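Local coordinates for putative uncharacterized protein PH0242 (Pyrococcus horikoshii, PDB 3VU1) that is the C-terminal globular domain of AglB, an archaeal oligosaccharyltransferase, at residues F79-E83 / P346-L350; S42-G46 / V349-P353. Residue numbers count along the deposited sequence, not the author numbering.

Along the chain from the N terminus, S42-G46 comes first, in the loop between strand 30-32 and helix 60-69; F79-E83 follows in the loop between that helix and strand 86-90. Both meet the long, interrupted strand 336-356, at V349-P353 and P346-L350 respectively. Interaction 2 therefore closes a loop of 302 residues, and the 262-residue loop of interaction 1 falls wholly inside it, while the two closing segments share V349 and L350. The contacts nest, the earlier segment meeting the later part of the strand, and their centres lie about 13 Å apart. Together they tie two loops of the N-terminal part to one strand of an antiparallel sheet in the Peripheral 2 domain.

Interaction 1: F79-E83 / P346-L350; sequences FESWE and PVGVL
F79-S81 have helical phi/psi, and the backbone bonds W82 N to F79 O (3.0 Å) and E83 N to E80 O (2.6 Å) hold a tight turn ending at E83 in a left-handed conformation (59/30). It meets an extended segment, P346-L350, interrupted at G348 (97/126), where a CB would jam against the preceding carbonyl. The closest CA pair is E83 and P346, 6.3 Å apart. The P346 ring, C-gamma endo, packs on the turn, its CG 3.5 Å from E80 O. The E80 carboxylate, at chi1 t, reaches P346 CD with OE1 at 3.5 Å. E83, at m and t, extends along the strand: its CG lies 3.4 Å from P346 O and its OE1 2.6 Å from G348 O. This is loop-to-strand packing in which polar ends gather around a packed proline ring: E80 OE1 is satisfied by K479 and Y481, and one water donates to both E83 OE2 (3.2 Å) and V347 O (2.5 Å), so that solvent bridges loop and strand.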
ATOM      1  N   PHE A  79       3.524   3.520   5.020  1.00 36.44           N
ATOM      2  CA  PHE A  79       4.407   3.695   3.847  1.00 36.47           C
ATOM      3  C   PHE A  79       4.889   5.130   3.615  1.00 35.91           C
ATOM      4  O   PHE A  79       5.934   5.334   2.963  1.00 36.65           O
ATOM      5  CB  PHE A  79       3.758   3.177   2.565  1.00 34.26           C
ATOM      6  CG  PHE A  79       3.621   1.688   2.507  1.00 33.99           C
ATOM      7  CD1 PHE A  79       2.397   1.104   2.158  1.00 33.58           C
ATOM      8  CD2 PHE A  79       4.712   0.862   2.782  1.00 31.43           C
ATOM      9  CE1 PHE A  79       2.271  -0.278   2.077  1.00 33.52           C
ATOM     10  CE2 PHE A  79       4.587  -0.510   2.699  1.00 31.00           C
ATOM     11  CZ  PHE A  79       3.371  -1.084   2.355  1.00 32.80           C
ATOM     12  N   GLU A  80       4.133   6.112   4.115  1.00 33.58           N
ATOM     13  CA  GLU A  80       4.528   7.502   3.935  1.00 35.65           C
ATOM     14  C   GLU A  80       5.912   7.773   4.550  1.00 35.10           C
ATOM     15  O   GLU A  80       6.731   8.458   3.945  1.00 34.61           O
ATOM     16  CB  GLU A  80       3.472   8.484   4.467  1.00 35.97           C
ATOM     17  CG  GLU A  80       3.912   9.952   4.446  1.00 39.21           C
ATOM     18  CD  GLU A  80       4.266  10.476   3.048  1.00 44.57           C
ATOM     19  OE1 GLU A  80       4.565  11.699   2.901  1.00 45.27           O
ATOM     20  OE2 GLU A  80       4.240   9.667   2.087  1.00 46.11           O
ATOM     21  N   SER A  81       6.175   7.211   5.728  1.00 35.22           N
ATOM     22  CA  SER A  81       7.454   7.424   6.375  1.00 37.62           C
ATOM     23  C   SER A  81       8.611   6.941   5.499  1.00 36.96           C
ATOM     24  O   SER A  81       9.715   7.429   5.634  1.00 38.18           O
ATOM     25  CB  SER A  81       7.505   6.751   7.740  1.00 37.74           C
ATOM     26  OG  SER A  81       7.582   5.367   7.558  1.00 44.07           O
ATOM     27  N   TRP A  82       8.348   6.017   4.579  1.00 38.23           N
ATOM     28  CA  TRP A  82       9.362   5.617   3.592  1.00 36.74           C
ATOM     29  C   TRP A  82       9.402   6.467   2.372  1.00 37.82           C
ATOM     30  O   TRP A  82      10.210   6.179   1.498  1.00 40.52           O
ATOM     31  CB  TRP A  82       9.217   4.159   3.134  1.00 33.94           C
ATOM     32  CG  TRP A  82       9.189   3.094   4.207  1.00 31.51           C
ATOM     33  CD1 TRP A  82       9.481   3.223   5.565  1.00 30.96           C
ATOM     34  CD2 TRP A  82       8.852   1.680   4.025  1.00 30.23           C
ATOM     35  NE1 TRP A  82       9.324   2.027   6.218  1.00 31.20           N
ATOM     36  CE2 TRP A  82       8.952   1.058   5.343  1.00 30.77           C
ATOM     37  CE3 TRP A  82       8.496   0.900   2.943  1.00 30.37           C
ATOM     38  CZ2 TRP A  82       8.711  -0.292   5.535  1.00 29.76           C
ATOM     39  CZ3 TRP A  82       8.250  -0.457   3.149  1.00 28.47           C
ATOM     40  CH2 TRP A  82       8.352  -1.033   4.415  1.00 28.95           C
ATOM     41  N   GLU A  83       8.542   7.490   2.283  1.00 39.08           N
ATOM     42  CA  GLU A  83       8.371   8.324   1.070  1.00 39.90           C
ATOM     43  C   GLU A  83       7.950   7.516  -0.149  1.00 39.03           C
ATOM     44  O   GLU A  83       8.298   7.869  -1.297  1.00 39.62           O
ATOM     45  CB  GLU A  83       9.643   9.072   0.718  1.00 45.96           C
ATOM     46  CG  GLU A  83       9.813  10.411   1.387  1.00 58.99           C
ATOM     47  CD  GLU A  83      11.265  10.855   1.386  1.00 67.53           C
ATOM     48  OE1 GLU A  83      11.765  11.181   0.281  1.00 72.12           O
ATOM     49  OE2 GLU A  83      11.901  10.862   2.480  1.00 69.80           O
ATOM     50  N   PRO A 346       7.534  13.806   4.901  1.00 34.80           N
ATOM     51  CA  PRO A 346       8.899  13.672   4.423  1.00 33.98           C
ATOM     52  C   PRO A 346       9.033  13.804   2.925  1.00 36.87           C
ATOM     53  O   PRO A 346       8.162  13.312   2.188  1.00 40.69           O
ATOM     54  CB  PRO A 346       9.276  12.256   4.838  1.00 34.14           C
ATOM     55  CG  PRO A 346       7.990  11.512   4.956  1.00 34.97           C
ATOM     56  CD  PRO A 346       6.951  12.519   5.334  1.00 34.40           C
ATOM     57  N   VAL A 347      10.112  14.465   2.495  1.00 33.69           N
ATOM     58  CA  VAL A 347      10.509  14.543   1.096  1.00 34.64           C
ATOM     59  C   VAL A 347      12.014  14.385   1.046  1.00 37.86           C
ATOM     60  O   VAL A 347      12.690  14.463   2.077  1.00 36.45           O
ATOM     61  CB  VAL A 347      10.165  15.898   0.395  1.00 35.10           C
ATOM     62  CG1 VAL A 347       8.678  16.019   0.073  1.00 39.08           C
ATOM     63  CG2 VAL A 347      10.638  17.092   1.209  1.00 35.85           C
ATOM     64  N   GLY A 348      12.535  14.189  -0.164  1.00 39.62           N
ATOM     65  CA  GLY A 348      13.971  14.135  -0.380  1.00 41.73           C
ATOM     66  C   GLY A 348      14.512  12.720  -0.425  1.00 44.13           C
ATOM     67  O   GLY A 348      14.290  11.933   0.491  1.00 47.33           O
ATOM     68  N   VAL A 349      15.216  12.406  -1.506  1.00 42.62           N
ATOM     69  CA  VAL A 349      15.920  11.139  -1.667  1.00 44.07           C
ATOM     70  C   VAL A 349      17.429  11.428  -1.598  1.00 44.72           C
ATOM     71  O   VAL A 349      17.906  12.399  -2.210  1.00 44.12           O
ATOM     72  CB  VAL A 349      15.541  10.513  -3.035  1.00 42.56           C
ATOM     73  CG1 VAL A 349      16.211   9.179  -3.262  1.00 38.81           C
ATOM     74  CG2 VAL A 349      14.052  10.292  -3.081  1.00 46.15           C
ATOM     75  N   LEU A 350      18.181  10.611  -0.858  1.00 44.95           N
ATOM     76  CA  LEU A 350      19.664  10.753  -0.843  1.00 45.83           C
ATOM     77  C   LEU A 350      20.263  10.490  -2.212  1.00 44.66           C
ATOM     78  O   LEU A 350      19.975   9.454  -2.818  1.00 42.73           O
ATOM     79  CB  LEU A 350      20.311   9.835   0.197  1.00 41.11           C
ATOM     80  CG  LEU A 350      19.773  10.143   1.587  1.00 41.41           C
ATOM     81  CD1 LEU A 350      20.309   9.127   2.578  1.00 43.28           C
ATOM     82  CD2 LEU A 350      20.069  11.579   2.017  1.00 40.66           C
TER
HETATM   83  O   HOH W   1      13.727  13.032   3.894  1.00 43.50           O

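Interaction 2: S42-G46 / V349-P353; sequences SSLLG and VLTGP
L45 lays its side chain over the G352-P353 backbone, with CD1 3.9 Å from G352 C and CD2 3.8 Å from P353 CA; chi1 near -89° and chi2 p set this pose. The contact is a loop packed across strand 336-356, a strand of the antiparallel sheet in the Peripheral 2 domain that is broken by a bulge or short loop; backbone bonds of V349 with G380 and T351 with K378 hold it in that sheet. S42-G46 forms no regular helix or strand, and the end-to-end directions of the touching parts, CA 43 to 46 and CA 349 to 353, differ by 119°, so the two do not run as a continuous ladder. The register is short: L44 and T351 have CA atoms 4.6 Å apart, G46 and L350 5.6 Å. V349 and L350 are extended, T351 is at -107/-12 and G352 at -143/-180. L44, at m and t, brings CD2 to 3.9 Å from T351 CG2, and T351, at p, also touches Y27. The CA of G46 lies 4.0 Å from V349 CG1; an ideal CB there would come within 2.6 Å of that methyl, so the close approach depends on the missing side chain. Both L45 and L350 also touch P363. S43 O and T351 O, both acceptors, sit 2.9 Å apart without bonding. The single cross-segment hydrogen bond runs from L45 N to L350 O, 3.2 Å at 147°.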
ATOM      1  N   SER A  42      22.163   3.248 -10.029  1.00 65.20           N
ATOM      2  CA  SER A  42      21.676   4.615  -9.781  1.00 73.39           C
ATOM      3  C   SER A  42      22.722   5.367  -8.952  1.00 80.63           C
ATOM      4  O   SER A  42      23.557   4.738  -8.282  1.00 74.04           O
ATOM      5  CB  SER A  42      20.330   4.619  -9.009  1.00 73.06           C
ATOM      6  OG  SER A  42      19.279   3.993  -9.723  1.00 79.08           O
ATOM      7  N   SER A  43      22.670   6.705  -9.001  1.00 88.01           N
ATOM      8  CA  SER A  43      23.342   7.565  -8.012  1.00 87.29           C
ATOM      9  C   SER A  43      22.585   7.505  -6.683  1.00 89.53           C
ATOM     10  O   SER A  43      23.163   7.748  -5.613  1.00 86.28           O
ATOM     11  CB  SER A  43      23.380   9.008  -8.497  1.00 83.09           C
ATOM     12  OG  SER A  43      24.026   9.081  -9.741  1.00 90.31           O
ATOM     13  N   LEU A  44      21.294   7.167  -6.776  1.00 86.19           N
ATOM     14  CA  LEU A  44      20.373   7.107  -5.642  1.00 87.79           C
ATOM     15  C   LEU A  44      20.699   6.005  -4.624  1.00 87.11           C
ATOM     16  O   LEU A  44      20.711   4.815  -4.956  1.00 79.66           O
ATOM     17  CB  LEU A  44      18.938   6.934  -6.150  1.00 87.12           C
ATOM     18  CG  LEU A  44      18.534   7.671  -7.428  1.00 91.09           C
ATOM     19  CD1 LEU A  44      17.098   7.302  -7.776  1.00 94.92           C
ATOM     20  CD2 LEU A  44      18.708   9.182  -7.301  1.00 84.34           C
ATOM     21  N   LEU A  45      20.971   6.428  -3.387  1.00 95.14           N
ATOM     22  CA  LEU A  45      21.139   5.530  -2.231  1.00 99.70           C
ATOM     23  C   LEU A  45      19.803   5.395  -1.483  1.00103.94           C
ATOM     24  O   LEU A  45      19.764   4.934  -0.341  1.00103.43           O
ATOM     25  CB  LEU A  45      22.243   6.039  -1.275  1.00 96.03           C
ATOM     26  CG  LEU A  45      23.721   5.637  -1.436  1.00102.09           C
ATOM     27  CD1 LEU A  45      24.433   6.377  -2.568  1.00104.86           C
ATOM     28  CD2 LEU A  45      24.473   5.843  -0.124  1.00100.40           C
ATOM     29  N   GLY A  46      18.716   5.810  -2.134  1.00106.41           N
ATOM     30  CA  GLY A  46      17.374   5.726  -1.565  1.00108.79           C
ATOM     31  C   GLY A  46      16.670   4.441  -1.959  1.00114.34           C
ATOM     32  O   GLY A  46      17.319   3.423  -2.229  1.00108.71           O
ATOM     33  N   VAL A 349      15.216  12.406  -1.506  1.00 42.62           N
ATOM     34  CA  VAL A 349      15.920  11.139  -1.667  1.00 44.07           C
ATOM     35  C   VAL A 349      17.429  11.428  -1.598  1.00 44.72           C
ATOM     36  O   VAL A 349      17.906  12.399  -2.210  1.00 44.12           O
ATOM     37  CB  VAL A 349      15.541  10.513  -3.035  1.00 42.56           C
ATOM     38  CG1 VAL A 349      16.211   9.179  -3.262  1.00 38.81           C
ATOM     39  CG2 VAL A 349      14.052  10.292  -3.081  1.00 46.15           C
ATOM     40  N   LEU A 350      18.181  10.611  -0.858  1.00 44.95           N
ATOM     41  CA  LEU A 350      19.664  10.753  -0.843  1.00 45.83           C
ATOM     42  C   LEU A 350      20.263  10.490  -2.212  1.00 44.66           C
ATOM     43  O   LEU A 350      19.975   9.454  -2.818  1.00 42.73           O
ATOM     44  CB  LEU A 350      20.311   9.835   0.197  1.00 41.11           C
ATOM     45  CG  LEU A 350      19.773  10.143   1.587  1.00 41.41           C
ATOM     46  CD1 LEU A 350      20.309   9.127   2.578  1.00 43.28           C
ATOM     47  CD2 LEU A 350      20.069  11.579   2.017  1.00 40.66           C
ATOM     48  N   THR A 351      21.066  11.428  -2.711  1.00 47.94           N
ATOM     49  CA  THR A 351      21.625  11.267  -4.067  1.00 59.03           C
ATOM     50  C   THR A 351      23.116  10.924  -4.110  1.00 62.88           C
ATOM     51  O   THR A 351      23.646  10.571  -5.172  1.00 63.43           O
ATOM     52  CB  THR A 351      21.360  12.479  -4.972  1.00 60.19           C
ATOM     53  OG1 THR A 351      21.566  13.685  -4.223  1.00 62.20           O
ATOM     54  CG2 THR A 351      19.939  12.420  -5.518  1.00 62.83           C
ATOM     55  N   GLY A 352      23.780  11.045  -2.966  1.00 61.58           N
ATOM     56  CA  GLY A 352      25.141  10.579  -2.819  1.00 64.54           C
ATOM     57  C   GLY A 352      25.328   9.990  -1.441  1.00 69.00           C
ATOM     58  O   GLY A 352      24.397   9.995  -0.632  1.00 70.94           O
ATOM     59  N   PRO A 353      26.548   9.512  -1.144  1.00 71.17           N
ATOM     60  CA  PRO A 353      26.812   8.871   0.146  1.00 66.84           C
ATOM     61  C   PRO A 353      26.725   9.865   1.307  1.00 59.41           C
ATOM     62  O   PRO A 353      26.885  11.051   1.118  1.00 58.67           O
ATOM     63  CB  PRO A 353      28.239   8.345  -0.019  1.00 66.93           C
ATOM     64  CG  PRO A 353      28.874   9.310  -0.970  1.00 66.61           C
ATOM     65  CD  PRO A 353      27.788   9.748  -1.913  1.00 67.74           C
TER